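Local coordinates for AP205 bacteriophage COAT protein (Acinetobacter phage ap205, PDB 5FS4) that forms the dimeric building block of the capsid of a small single-stranded RNA phage, with a circularly permuted form of the family's coat-protein fold, at the interface of chains A and B. Residues are numbered along the deposited sequence; one frame, centred on the assembly and turned at random. Chains: chain A/B, AP205 bacteriophage COAT protein.

Contact 1: the interface of chains A and B. Residues chain A 82-84, 102; chain B 81-83.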
ATOM      1  N   ARG A  82      -7.320   0.026  -2.294  1.00  9.88           N
ATOM      2  CA  ARG A  82      -6.524   0.354  -3.495  1.00 10.70           C
ATOM      3  C   ARG A  82      -5.168   0.850  -3.059  1.00  9.55           C
ATOM      4  O   ARG A  82      -5.083   1.808  -2.281  1.00  9.39           O
ATOM      5  CB  ARG A  82      -7.182   1.425  -4.327  1.00 13.47           C
ATOM      6  CG  ARG A  82      -8.640   1.169  -4.623  1.00 17.28           C
ATOM      7  CD  ARG A  82      -9.267   2.363  -5.347  1.00 22.07           C
ATOM      8  NE  ARG A  82      -8.460   2.607  -6.556  1.00 25.77           N
ATOM      9  CZ  ARG A  82      -8.658   2.081  -7.771  1.00 29.44           C
ATOM     10  NH1 ARG A  82      -9.708   1.292  -8.038  1.00 32.33           N
ATOM     11  NH2 ARG A  82      -7.782   2.372  -8.751  1.00 32.72           N
ATOM     12  N   THR A  83      -4.115   0.173  -3.538  1.00  7.70           N
ATOM     13  CA  THR A  83      -2.772   0.552  -3.202  1.00  7.38           C
ATOM     14  C   THR A  83      -2.057   0.867  -4.498  1.00  7.55           C
ATOM     15  O   THR A  83      -2.057   0.066  -5.426  1.00  7.15           O
ATOM     16  CB  THR A  83      -1.987  -0.562  -2.481  1.00  6.78           C
ATOM     17  OG1 THR A  83      -2.490  -0.739  -1.172  1.00  6.32           O
ATOM     18  CG2 THR A  83      -0.529  -0.141  -2.345  1.00  6.58           C
ATOM     19  N   VAL A  84      -1.349   1.987  -4.500  1.00  7.81           N
ATOM     20  CA  VAL A  84      -0.480   2.296  -5.606  1.00  8.47           C
ATOM     21  C   VAL A  84       0.906   2.390  -5.085  1.00  8.04           C
ATOM     22  O   VAL A  84       1.128   3.196  -4.176  1.00  8.93           O
ATOM     23  CB  VAL A  84      -0.878   3.618  -6.312  1.00  9.34           C
ATOM     24  CG1 VAL A  84       0.089   3.951  -7.422  1.00  9.36           C
ATOM     25  CG2 VAL A  84      -2.282   3.514  -6.864  1.00  9.89           C
ATOM     26  N   HIS A 102       5.230   1.033   5.183  1.00  8.24           N
ATOM     27  CA  HIS A 102       3.871   1.467   4.845  1.00  7.99           C
ATOM     28  C   HIS A 102       2.856   0.570   5.460  1.00  8.37           C
ATOM     29  O   HIS A 102       1.974   1.032   6.157  1.00  8.31           O
ATOM     30  CB  HIS A 102       3.672   1.520   3.323  1.00  7.86           C
ATOM     31  CG  HIS A 102       2.323   2.010   2.899  1.00  8.15           C
ATOM     32  ND1 HIS A 102       2.036   3.347   2.787  1.00  7.68           N
ATOM     33  CD2 HIS A 102       1.198   1.350   2.525  1.00  7.94           C
ATOM     34  CE1 HIS A 102       0.789   3.499   2.372  1.00  7.85           C
ATOM     35  NE2 HIS A 102       0.247   2.303   2.245  1.00  7.90           N
TER
ATOM     36  N   ILE B  81       3.979   5.533  -1.898  1.00  5.91           N
ATOM     37  CA  ILE B  81       2.997   4.468  -1.709  1.00  5.93           C
ATOM     38  C   ILE B  81       1.737   5.039  -1.118  1.00  6.66           C
ATOM     39  O   ILE B  81       1.792   5.663  -0.038  1.00  6.39           O
ATOM     40  CB  ILE B  81       3.537   3.284  -0.850  1.00  5.87           C
ATOM     41  CG1 ILE B  81       4.880   2.769  -1.422  1.00  6.05           C
ATOM     42  CG2 ILE B  81       2.436   2.225  -0.763  1.00  5.74           C
ATOM     43  CD1 ILE B  81       5.468   1.583  -0.688  1.00  5.91           C
ATOM     44  N   ARG B  82       0.606   4.801  -1.795  1.00  7.34           N
ATOM     45  CA  ARG B  82      -0.686   5.292  -1.340  1.00  7.96           C
ATOM     46  C   ARG B  82      -1.640   4.110  -1.149  1.00  7.73           C
ATOM     47  O   ARG B  82      -1.816   3.332  -2.046  1.00  7.57           O
ATOM     48  CB  ARG B  82      -1.293   6.299  -2.355  1.00  9.32           C
ATOM     49  CG  ARG B  82      -2.654   6.765  -1.889  1.00 10.87           C
ATOM     50  CD  ARG B  82      -3.289   7.732  -2.821  1.00 12.23           C
ATOM     51  NE  ARG B  82      -3.592   7.092  -4.090  1.00 13.49           N
ATOM     52  CZ  ARG B  82      -3.493   7.695  -5.284  1.00 15.65           C
ATOM     53  NH1 ARG B  82      -3.014   8.936  -5.429  1.00 17.36           N
ATOM     54  NH2 ARG B  82      -3.830   7.026  -6.358  1.00 17.03           N
ATOM     55  N   THR B  83      -2.314   4.039  -0.016  1.00  7.15           N
ATOM     56  CA  THR B  83      -3.392   3.027   0.131  1.00  7.33           C
ATOM     57  C   THR B  83      -4.637   3.753   0.520  1.00  7.50           C
ATOM     58  O   THR B  83      -4.611   4.740   1.340  1.00  7.57           O
ATOM     59  CB  THR B  83      -3.086   1.947   1.214  1.00  7.17           C
ATOM     60  OG1 THR B  83      -1.924   1.211   0.866  1.00  6.64           O
ATOM     61  CG2 THR B  83      -4.305   0.936   1.493  1.00  7.48           C
TER
HETATM   62  O   HOH W   1      -4.430   4.242  -3.899  1.00 11.88           O
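Strand 76-88 of chain A runs antiparallel to strand 76-88 of chain B, and helix 92-111 of chain A lies across one face of the joined strands. The two-fold axis passes near the A:Thr83–B:Thr83 pair, whose side-chain hydroxyls share a hydrogen bond of 2.9 Å between A:Thr83 OG1 and B:Thr83 OG1. The same B:Thr83 OG1 is bound by A:His102 NE2 at 2.8 Å, with 149° at the hydrogen, so one hydroxyl joins the neighbouring strand to the helix above it. B:Thr83 places this oxygen beside its own backbone N and opposite the carbonyl carbon (chi1 -62°), which turns it toward the imidazole. The ring is also covered on one face: methyl CG2 of B:Ile81 sits over its centre, 3.5 Å from the A:His102 centroid, while B:Thr83 CB lies at its edge. Next to the axis, A:Val84 and B:Arg82 exchange a pair of backbone hydrogen bonds, A:Val84 N giving to B:Arg82 O at 2.8 Å and B:Arg82 N to A:Val84 O at 2.9 Å. On the opposite face of the sheet, the B:Arg82 side chain lies beside that of A:Val84, pointing the same way, with NH2 3.9 Å from A:Val84 CG2; its bend at chi3 (66°) helps set NE on a water at 3.0 Å. The site thus stitches the two sheets into one at the dimer axis and anchors a helix of one subunit on the strand of the other.

Contact 2: the interface of chains A and B. Residues chain A 83-86, 99; chain B 80-81, 106.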
ATOM      1  N   THR A  83      -4.115   0.173  -3.538  1.00  7.70           N
ATOM      2  CA  THR A  83      -2.772   0.552  -3.202  1.00  7.38           C
ATOM      3  C   THR A  83      -2.057   0.867  -4.498  1.00  7.55           C
ATOM      4  O   THR A  83      -2.057   0.066  -5.426  1.00  7.15           O
ATOM      5  CB  THR A  83      -1.987  -0.562  -2.481  1.00  6.78           C
ATOM      6  OG1 THR A  83      -2.490  -0.739  -1.172  1.00  6.32           O
ATOM      7  CG2 THR A  83      -0.529  -0.141  -2.345  1.00  6.58           C
ATOM      8  N   VAL A  84      -1.349   1.987  -4.500  1.00  7.81           N
ATOM      9  CA  VAL A  84      -0.480   2.296  -5.606  1.00  8.47           C
ATOM     10  C   VAL A  84       0.906   2.390  -5.085  1.00  8.04           C
ATOM     11  O   VAL A  84       1.128   3.196  -4.176  1.00  8.93           O
ATOM     12  CB  VAL A  84      -0.878   3.618  -6.312  1.00  9.34           C
ATOM     13  CG1 VAL A  84       0.089   3.951  -7.422  1.00  9.36           C
ATOM     14  CG2 VAL A  84      -2.282   3.514  -6.864  1.00  9.89           C
ATOM     15  N   ILE A  85       1.823   1.642  -5.706  1.00  7.03           N
ATOM     16  CA  ILE A  85       3.270   1.697  -5.339  1.00  6.88           C
ATOM     17  C   ILE A  85       4.009   2.250  -6.521  1.00  6.68           C
ATOM     18  O   ILE A  85       3.874   1.741  -7.624  1.00  6.10           O
ATOM     19  CB  ILE A  85       3.810   0.312  -5.035  1.00  6.91           C
ATOM     20  CG1 ILE A  85       3.208  -0.163  -3.723  1.00  6.56           C
ATOM     21  CG2 ILE A  85       5.327   0.300  -4.926  1.00  6.68           C
ATOM     22  CD1 ILE A  85       3.366  -1.658  -3.465  1.00  6.50           C
ATOM     23  N   SER A  86       4.801   3.298  -6.305  1.00  6.52           N
ATOM     24  CA  SER A  86       5.392   4.003  -7.439  1.00  6.59           C
ATOM     25  C   SER A  86       6.840   4.368  -7.121  1.00  7.20           C
ATOM     26  O   SER A  86       7.158   5.175  -6.237  1.00  7.47           O
ATOM     27  CB  SER A  86       4.533   5.190  -7.904  1.00  6.69           C
ATOM     28  OG  SER A  86       5.125   5.949  -8.955  1.00  6.18           O
ATOM     29  N   TRP A  99       7.504  -0.360   1.240  1.00  7.39           N
ATOM     30  CA  TRP A  99       6.232  -1.105   1.330  1.00  7.22           C
ATOM     31  C   TRP A  99       6.070  -1.796   2.712  1.00  7.85           C
ATOM     32  O   TRP A  99       5.011  -1.719   3.335  1.00  8.48           O
ATOM     33  CB  TRP A  99       6.173  -2.096   0.212  1.00  6.59           C
ATOM     34  CG  TRP A  99       5.048  -3.099   0.299  1.00  6.76           C
ATOM     35  CD1 TRP A  99       5.188  -4.467   0.262  1.00  6.40           C
ATOM     36  CD2 TRP A  99       3.632  -2.833   0.378  1.00  6.78           C
ATOM     37  NE1 TRP A  99       3.964  -5.064   0.305  1.00  6.66           N
ATOM     38  CE2 TRP A  99       2.986  -4.089   0.376  1.00  6.64           C
ATOM     39  CE3 TRP A  99       2.824  -1.646   0.419  1.00  6.49           C
ATOM     40  CZ2 TRP A  99       1.585  -4.209   0.462  1.00  6.79           C
ATOM     41  CZ3 TRP A  99       1.446  -1.780   0.456  1.00  6.49           C
ATOM     42  CH2 TRP A  99       0.837  -3.044   0.503  1.00  6.74           C
TER
ATOM     43  N   SER B  80       6.798   6.683  -3.727  1.00  6.89           N
ATOM     44  CA  SER B  80       5.478   6.953  -3.097  1.00  6.77           C
ATOM     45  C   SER B  80       4.641   5.713  -3.039  1.00  6.36           C
ATOM     46  O   SER B  80       4.631   4.947  -4.002  1.00  6.20           O
ATOM     47  CB  SER B  80       4.678   8.047  -3.799  1.00  7.85           C
ATOM     48  OG  SER B  80       5.208   9.335  -3.450  1.00  8.75           O
ATOM     49  N   ILE B  81       3.979   5.533  -1.898  1.00  5.91           N
ATOM     50  CA  ILE B  81       2.997   4.468  -1.709  1.00  5.93           C
ATOM     51  C   ILE B  81       1.737   5.039  -1.118  1.00  6.66           C
ATOM     52  O   ILE B  81       1.792   5.663  -0.038  1.00  6.39           O
ATOM     53  CB  ILE B  81       3.537   3.284  -0.850  1.00  5.87           C
ATOM     54  CG1 ILE B  81       4.880   2.769  -1.422  1.00  6.05           C
ATOM     55  CG2 ILE B  81       2.436   2.225  -0.763  1.00  5.74           C
ATOM     56  CD1 ILE B  81       5.468   1.583  -0.688  1.00  5.91           C
ATOM     57  N   VAL B 106      -0.656  -8.414  -2.497  1.00  7.44           N
ATOM     58  CA  VAL B 106       0.326  -7.491  -2.970  1.00  7.82           C
ATOM     59  C   VAL B 106       1.737  -8.053  -2.742  1.00  8.21           C
ATOM     60  O   VAL B 106       2.569  -7.985  -3.647  1.00  9.20           O
ATOM     61  CB  VAL B 106       0.204  -6.078  -2.350  1.00  7.81           C
ATOM     62  CG1 VAL B 106       1.364  -5.226  -2.870  1.00  7.63           C
ATOM     63  CG2 VAL B 106      -1.150  -5.422  -2.660  1.00  7.59           C
TER
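This is a two-fold symmetric homodimer interface that joins the two subunits into a dimer by antiparallel strand pairing and an apolar layer between sheet and helices. A:Ser86 and B:Ser80 pair through their backbones: A:Ser86 N gives to B:Ser80 O at 2.8 Å, nearly in line with the carbonyl, and B:Ser80 N gives to A:Ser86 O at 3.0 Å. Between this pair and the dimer axis, B:Ile81 lies alongside A:Ile85, both pointing from the sheet toward the helices, with A:Ile85 CG1 3.9 Å from B:Ile81 CG2. The two branches of B:Ile81 have separate tasks. CG1 stands beside the backbone N (chi1 -52°) and the chain continues extended, carrying CD1 to the helix backbone, 3.4 Å from A:Trp99 CA; CG2 reaches back to A:Ile85 and comes within 4.1 Å of A:Trp99 CE3. The A:Trp99 side chain stands roughly at right angles to that of B:Ile81. Farther along the indole, B:Val106 CG1 rests on one face toward the rim, 3.5 Å from A:Trp99 CZ2, and A:Ile85 CD1 lies over the same face, so a residue from each subunit packs against it, which should restrict its rotation. The contact lies in the layer between the continuous sheet and the helices, where helix 92-111 of chain A packs over strand 76-88 of chain B and meets the partner's helix 92-111.

Contact 1 and contact 2 are adjoining stretches of one seam, their C-alpha centres about 4 Å apart, and they share A:Thr83, A:Val84 and B:Ile81. Both draw on strand 76-88 of each chain and helix 92-111 of chain A; contact 2 adds the same helix of chain B. B:Ile81 connects them directly, its side chain packing on the histidine ring in one and in the hydrophobic layer in the other. Because the dimer is two-fold symmetric, each contact recurs with the chains exchanged, extending the seam to both sides of the axis. This intertwined sheet-and-helix arrangement suggests that the dimer is a stable unit for capsid assembly.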